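Local coordinates for D-3-phosphoglycerate dehydrogenase oxidoreductase protein (PDB 3GG9) that probably catalyses the NAD-dependent oxidation of D-3-phosphoglycerate, as a member of the D-isomer specific 2-hydroxyacid dehydrogenase family, at residues A51-R56 with S76-V81; A6-Y11 with E57-T62. All blocks are in the same frame, centred on the assembly; numbering follows the deposited sequence.

Contact 1: residues A51-R56 with S76-V81; sequences ALVLIR and SQTGRV. Unlike the reference sequence in segment 51-56: Leu52 (reference Ile). With SO4 (sulfate ion), chain E.
Arg56 curls back over the loop that follows Gln77. Its chain bends at chi2 (-55°) and chi3 (-53°), which brings the guanidinium edge to Thr78 O and Arg80 O. Arg56 NH2 gives a short bond of 2.7 Å to Thr78 O, nearly in the guanidinium plane, and a longer one to Arg80 O. The sulfate lies over one face of the same group, where SO4 O1 merely comes close to Arg56 NE, at 2.8 Å. The hydrogen bond to the ion from this contact comes from Arg80 N, to SO4 O2; Arg224 and Tyr312 also bind it, and it probably came from the crystallisation liquor.

Gln77 crosses Leu54 obliquely, OE1 against CB and CD1 of the leucine. The bend at chi2 turns NE2 toward two carbonyls: Thr78 O lies in the amide plane, 2.9 Å from Gln77 NE2, while Arg56 O is met at a poorer angle. Leu54 and Gln77 project from the same face of neighbouring parallel strands of the alpha/beta sheet, joined by a beta-alpha-beta crossover through helix 63-66, with Ser76 N 2.7 Å from Leu52 O.

Past the strand ends Thr78 continues the ladder. With OG1 between its own N and carbonyl carbon (chi1 54°), the hydroxyl donates to a lone pair of Leu54 O, which also takes Thr78 N, and accepts from Arg56 N over 2.8 Å to Thr78 OG1.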
loop_
_atom_site.group_PDB
_atom_site.type_symbol
_atom_site.label_atom_id
_atom_site.label_comp_id
_atom_site.label_asym_id
_atom_site.label_seq_id
_atom_site.Cartn_x
_atom_site.Cartn_y
_atom_site.Cartn_z
ATOM N N ALA A 51 -19.006 34.026 3.653
ATOM C CA ALA A 51 -19.182 32.564 3.697
ATOM C C ALA A 51 -17.862 31.833 3.794
ATOM O O ALA A 51 -16.937 32.083 3.029
ATOM C CB ALA A 51 -20.006 32.050 2.510
ATOM N N LEU A 52 -17.784 30.911 4.743
ATOM C CA LEU A 52 -16.543 30.213 5.009
ATOM C C LEU A 52 -16.789 28.743 4.741
ATOM O O LEU A 52 -17.732 28.173 5.271
ATOM C CB LEU A 52 -16.144 30.436 6.468
ATOM C CG LEU A 52 -14.709 30.324 6.950
ATOM C CD1 LEU A 52 -13.731 31.099 6.082
ATOM C CD2 LEU A 52 -14.679 30.831 8.370
ATOM N N VAL A 53 -15.953 28.147 3.892
ATOM C CA VAL A 53 -15.981 26.710 3.678
ATOM C C VAL A 53 -14.830 26.060 4.454
ATOM O O VAL A 53 -13.655 26.413 4.271
ATOM C CB VAL A 53 -15.915 26.326 2.186
ATOM C CG1 VAL A 53 -15.945 24.780 2.015
ATOM C CG2 VAL A 53 -17.079 26.980 1.433
ATOM N N LEU A 54 -15.194 25.127 5.329
ATOM C CA LEU A 54 -14.227 24.396 6.142
ATOM C C LEU A 54 -14.019 22.988 5.591
ATOM O O LEU A 54 -14.978 22.314 5.194
ATOM C CB LEU A 54 -14.693 24.315 7.600
ATOM C CG LEU A 54 -14.882 25.619 8.390
ATOM C CD1 LEU A 54 -15.294 25.327 9.829
ATOM C CD2 LEU A 54 -13.603 26.449 8.379
ATOM N N ILE A 55 -12.759 22.566 5.572
ATOM C CA ILE A 55 -12.361 21.219 5.176
ATOM C C ILE A 55 -12.255 20.357 6.421
ATOM O O ILE A 55 -11.291 20.452 7.181
ATOM C CB ILE A 55 -11.043 21.207 4.368
ATOM C CG1 ILE A 55 -11.119 22.192 3.195
ATOM C CG2 ILE A 55 -10.689 19.771 3.911
ATOM C CD1 ILE A 55 -9.894 22.197 2.282
ATOM N N ARG A 56 -13.282 19.538 6.615
ATOM C CA ARG A 56 -13.364 18.640 7.756
ATOM C C ARG A 56 -13.044 19.341 9.080
ATOM O O ARG A 56 -13.601 20.394 9.367
ATOM C CB ARG A 56 -12.528 17.377 7.497
ATOM C CG ARG A 56 -13.097 16.545 6.339
ATOM C CD ARG A 56 -14.567 16.192 6.571
ATOM N NE ARG A 56 -14.787 15.558 7.875
ATOM C CZ ARG A 56 -15.638 15.987 8.809
ATOM N NH1 ARG A 56 -15.736 15.333 9.957
ATOM N NH2 ARG A 56 -16.396 17.056 8.602
ATOM N N SER A 76 -19.981 26.736 5.933
ATOM C CA SER A 76 -20.378 25.517 5.235
ATOM C C SER A 76 -19.338 24.422 5.456
ATOM O O SER A 76 -18.199 24.542 5.021
ATOM C CB SER A 76 -20.583 25.766 3.732
ATOM O OG SER A 76 -21.272 24.655 3.176
ATOM N N GLN A 77 -19.765 23.364 6.140
ATOM C CA GLN A 77 -18.917 22.264 6.558
ATOM C C GLN A 77 -18.943 21.151 5.536
ATOM O O GLN A 77 -20.029 20.662 5.168
ATOM C CB GLN A 77 -19.429 21.705 7.891
ATOM C CG GLN A 77 -18.579 20.622 8.489
ATOM C CD GLN A 77 -17.171 21.104 8.691
ATOM O OE1 GLN A 77 -16.934 22.089 9.371
ATOM N NE2 GLN A 77 -16.230 20.436 8.061
ATOM N N THR A 78 -17.748 20.747 5.097
ATOM C CA THR A 78 -17.590 19.531 4.300
ATOM C C THR A 78 -17.741 18.351 5.265
ATOM O O THR A 78 -17.112 18.329 6.320
ATOM C CB THR A 78 -16.207 19.478 3.555
ATOM O OG1 THR A 78 -15.142 19.660 4.492
ATOM C CG2 THR A 78 -16.117 20.520 2.431
ATOM N N GLY A 79 -18.613 17.405 4.934
ATOM C CA GLY A 79 -18.910 16.300 5.827
ATOM C C GLY A 79 -19.785 16.703 7.007
ATOM O O GLY A 79 -20.382 17.783 7.009
ATOM N N ARG A 80 -19.848 15.831 8.013
ATOM C CA ARG A 80 -20.764 15.983 9.154
ATOM C C ARG A 80 -20.350 17.068 10.165
ATOM O O ARG A 80 -19.168 17.370 10.338
ATOM C CB ARG A 80 -20.953 14.630 9.869
ATOM C CG ARG A 80 -19.753 14.177 10.718
ATOM C CD ARG A 80 -19.732 12.658 10.946
ATOM N NE ARG A 80 -20.466 12.243 12.147
ATOM C CZ ARG A 80 -19.956 12.213 13.381
ATOM N NH1 ARG A 80 -20.710 11.813 14.399
ATOM N NH2 ARG A 80 -18.696 12.582 13.607
ATOM N N VAL A 81 -21.349 17.647 10.823
ATOM C CA VAL A 81 -21.130 18.577 11.927
ATOM C C VAL A 81 -21.467 17.850 13.222
ATOM O O VAL A 81 -22.598 17.377 13.397
ATOM C CB VAL A 81 -22.012 19.854 11.810
ATOM C CG1 VAL A 81 -21.677 20.843 12.928
ATOM C CG2 VAL A 81 -21.832 20.519 10.460
HETATM S S SO4 E . -17.309 12.718 7.566
HETATM O O1 SO4 E . -16.346 13.494 6.814
HETATM O O2 SO4 E . -18.564 13.440 7.660
HETATM O O3 SO4 E . -17.540 11.453 6.880
HETATM O O4 SO4 E . -16.749 12.475 8.895
#

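Contact 2: residues A6-Y11 with E57-T62; sequences AVLDDY and ERTRVT
Arg58 reaches from the loop after strand 51-54 to the end of its parallel neighbour, strand 4-7, at the C-terminal edge of the alpha/beta sheet, its chain extended from CG to NE. At the root, Arg58 CB rests against the carboxylate of Asp9, 3.4 Å from Asp9 OD2. The two side chains then slide past each other in opposite directions, so the arginine's CD comes alongside Asp9 CB while the carboxylate stays back. Arg58 CD also touches Tyr11 CE2 at 3.7 Å, where arginine and tyrosine meet tip to tip. NE and CZ continue beside the tyrosine, whose ring plane is turned 39° from the guanidinium. At the tip, Arg58 NH1 donates to Asp9 O at 2.8 Å, nearly in the planes of both the carbonyl and the guanidinium. NH1 also donates to a water, which in turn donates to Asp10 OD1, though Val15 N (on OD2) and Ala14 N (on OD1) chiefly hold that carboxylate. NH2 is hydrogen-bonded to Tyr309 OH.

The carboxylate of Asp9 has a different partner: Thr59 OG1 donates to the syn lone pair of Asp9 OD2 over a very short 2.5 Å. Thr59 CG2 packs on Leu8 CD1, and Asp9 OD1 bonds to Thr35, which also holds Tyr11 OH. In the second subunit, Trp138 meets Tyr11 edge-to-face and Gln139 packs on both Tyr11 and Arg58, placing this corner at the dimer interface.

Asp9 and Arg58 thus form no salt bridge: Asp9 OD2 stays 6.2 Å from Arg58 NE. The buried carboxylate is held by hydroxyls instead, and the nearby positive charge probably helps to keep it ionised.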
loop_
_atom_site.group_PDB
_atom_site.type_symbol
_atom_site.label_atom_id
_atom_site.label_comp_id
_atom_site.label_asym_id
_atom_site.label_seq_id
_atom_site.Cartn_x
_atom_site.Cartn_y
_atom_site.Cartn_z
ATOM N N ALA A 6 -14.455 32.202 1.382
ATOM C CA ALA A 6 -13.129 31.667 1.613
ATOM C C ALA A 6 -13.183 30.177 1.936
ATOM O O ALA A 6 -14.065 29.720 2.669
ATOM C CB ALA A 6 -12.423 32.416 2.713
ATOM N N VAL A 7 -12.234 29.440 1.356
ATOM C CA VAL A 7 -12.018 28.035 1.655
ATOM C C VAL A 7 -10.662 27.946 2.355
ATOM O O VAL A 7 -9.648 28.402 1.822
ATOM C CB VAL A 7 -11.938 27.156 0.380
ATOM C CG1 VAL A 7 -11.833 25.684 0.773
ATOM C CG2 VAL A 7 -13.136 27.386 -0.563
ATOM N N LEU A 8 -10.652 27.342 3.536
ATOM C CA LEU A 8 -9.444 27.267 4.352
ATOM C C LEU A 8 -8.704 25.934 4.180
ATOM O O LEU A 8 -9.314 24.930 3.818
ATOM C CB LEU A 8 -9.854 27.422 5.817
ATOM C CG LEU A 8 -10.443 28.773 6.243
ATOM C CD1 LEU A 8 -10.628 28.773 7.742
ATOM C CD2 LEU A 8 -9.506 29.921 5.828
ATOM N N ASP A 9 -7.395 25.945 4.452
ATOM C CA ASP A 9 -6.575 24.733 4.698
ATOM C C ASP A 9 -6.469 23.733 3.539
ATOM O O ASP A 9 -6.476 22.528 3.763
ATOM C CB ASP A 9 -7.059 23.984 5.944
ATOM C CG ASP A 9 -7.296 24.892 7.127
ATOM O OD1 ASP A 9 -6.382 25.653 7.484
ATOM O OD2 ASP A 9 -8.399 24.822 7.712
ATOM N N ASP A 10 -6.367 24.234 2.314
ATOM C CA ASP A 10 -6.294 23.360 1.128
ATOM C C ASP A 10 -4.845 23.257 0.645
ATOM O O ASP A 10 -4.436 23.963 -0.289
ATOM C CB ASP A 10 -7.221 23.900 0.037
ATOM C CG ASP A 10 -7.165 23.088 -1.262
ATOM O OD1 ASP A 10 -6.746 21.907 -1.256
ATOM O OD2 ASP A 10 -7.544 23.664 -2.306
ATOM N N TYR A 11 -4.089 22.348 1.268
ATOM C CA TYR A 11 -2.619 22.349 1.178
ATOM C C TYR A 11 -2.109 22.144 -0.239
ATOM O O TYR A 11 -1.134 22.763 -0.630
ATOM C CB TYR A 11 -1.968 21.343 2.162
ATOM C CG TYR A 11 -2.488 21.497 3.571
ATOM C CD1 TYR A 11 -1.991 22.483 4.411
ATOM C CD2 TYR A 11 -3.485 20.656 4.065
ATOM C CE1 TYR A 11 -2.480 22.639 5.688
ATOM C CE2 TYR A 11 -3.980 20.794 5.341
ATOM C CZ TYR A 11 -3.466 21.796 6.156
ATOM O OH TYR A 11 -3.964 21.965 7.421
ATOM N N GLU A 57 -12.131 18.792 9.875
ATOM C CA GLU A 57 -11.788 19.426 11.154
ATOM C C GLU A 57 -10.469 20.193 11.151
ATOM O O GLU A 57 -9.864 20.386 12.209
ATOM C CB GLU A 57 -11.787 18.389 12.284
ATOM C CG GLU A 57 -13.099 17.616 12.434
ATOM C CD GLU A 57 -13.536 17.471 13.896
ATOM O OE1 GLU A 57 -14.753 17.291 14.145
ATOM O OE2 GLU A 57 -12.671 17.554 14.798
ATOM N N ARG A 58 -10.020 20.639 9.979
ATOM C CA ARG A 58 -8.705 21.292 9.874
ATOM C C ARG A 58 -8.576 22.633 10.637
ATOM O O ARG A 58 -7.475 22.996 11.091
ATOM C CB ARG A 58 -8.293 21.452 8.403
ATOM C CG ARG A 58 -8.081 20.116 7.658
ATOM C CD ARG A 58 -7.570 20.318 6.246
ATOM N NE ARG A 58 -7.576 19.050 5.525
ATOM C CZ ARG A 58 -7.430 18.889 4.205
ATOM N NH1 ARG A 58 -7.260 19.894 3.370
ATOM N NH2 ARG A 58 -7.481 17.673 3.715
ATOM N N THR A 59 -9.688 23.359 10.752
ATOM C CA THR A 59 -9.751 24.631 11.487
ATOM C C THR A 59 -10.893 24.559 12.498
ATOM O O THR A 59 -11.997 24.107 12.172
ATOM C CB THR A 59 -9.933 25.850 10.528
ATOM O OG1 THR A 59 -8.706 26.087 9.831
ATOM C CG2 THR A 59 -10.287 27.139 11.294
ATOM N N ARG A 60 -10.615 24.951 13.744
ATOM C CA ARG A 60 -11.692 25.069 14.722
ATOM C C ARG A 60 -12.264 26.479 14.796
ATOM O O ARG A 60 -11.532 27.457 14.681
ATOM C CB ARG A 60 -11.316 24.559 16.118
ATOM C CG ARG A 60 -9.870 24.651 16.545
ATOM C CD ARG A 60 -9.683 24.051 17.954
ATOM N NE ARG A 60 -10.417 22.790 18.120
ATOM C CZ ARG A 60 -11.507 22.634 18.872
ATOM N NH1 ARG A 60 -12.008 23.660 19.556
ATOM N NH2 ARG A 60 -12.103 21.449 18.933
ATOM N N VAL A 61 -13.576 26.565 14.976
ATOM C CA VAL A 61 -14.257 27.849 15.028
ATOM C C VAL A 61 -14.736 28.093 16.456
ATOM O O VAL A 61 -15.666 27.440 16.944
ATOM C CB VAL A 61 -15.403 27.929 13.983
ATOM C CG1 VAL A 61 -16.288 29.156 14.209
ATOM C CG2 VAL A 61 -14.814 27.964 12.571
ATOM N N THR A 62 -14.046 29.020 17.120
ATOM C CA THR A 62 -14.296 29.378 18.515
ATOM C C THR A 62 -15.177 30.636 18.616
ATOM O O THR A 62 -15.281 31.405 17.652
ATOM C CB THR A 62 -12.963 29.657 19.236
ATOM O OG1 THR A 62 -12.328 30.792 18.637
ATOM C CG2 THR A 62 -12.005 28.447 19.159
HETATM O O HOH W 1 -6.584 19.684 0.384
#

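Overall arrangement
Both contacts reach the same five-stranded parallel sheet, contact 1 within it and just past its strand ends, contact 2 mostly in the loops beyond, with centres about 8 Å apart. Along the chain their segments alternate: 6-11, then 51-56 running into 57-62, then 76-81. Strand 51-54 is the shared element, flanked by strands 4-7 and 74-77, and bonded to the former through Val53 N and Ala6 O, 2.7 Å apart. Contact 1 joins strands 51-54 and 74-77; contact 2 ties the loop after strand 51-54 to the end of strand 4-7. Together they link the loops at the C-terminal ends of three neighbouring strands, reaching the sulfate site through contact 1 and the second subunit through contact 2.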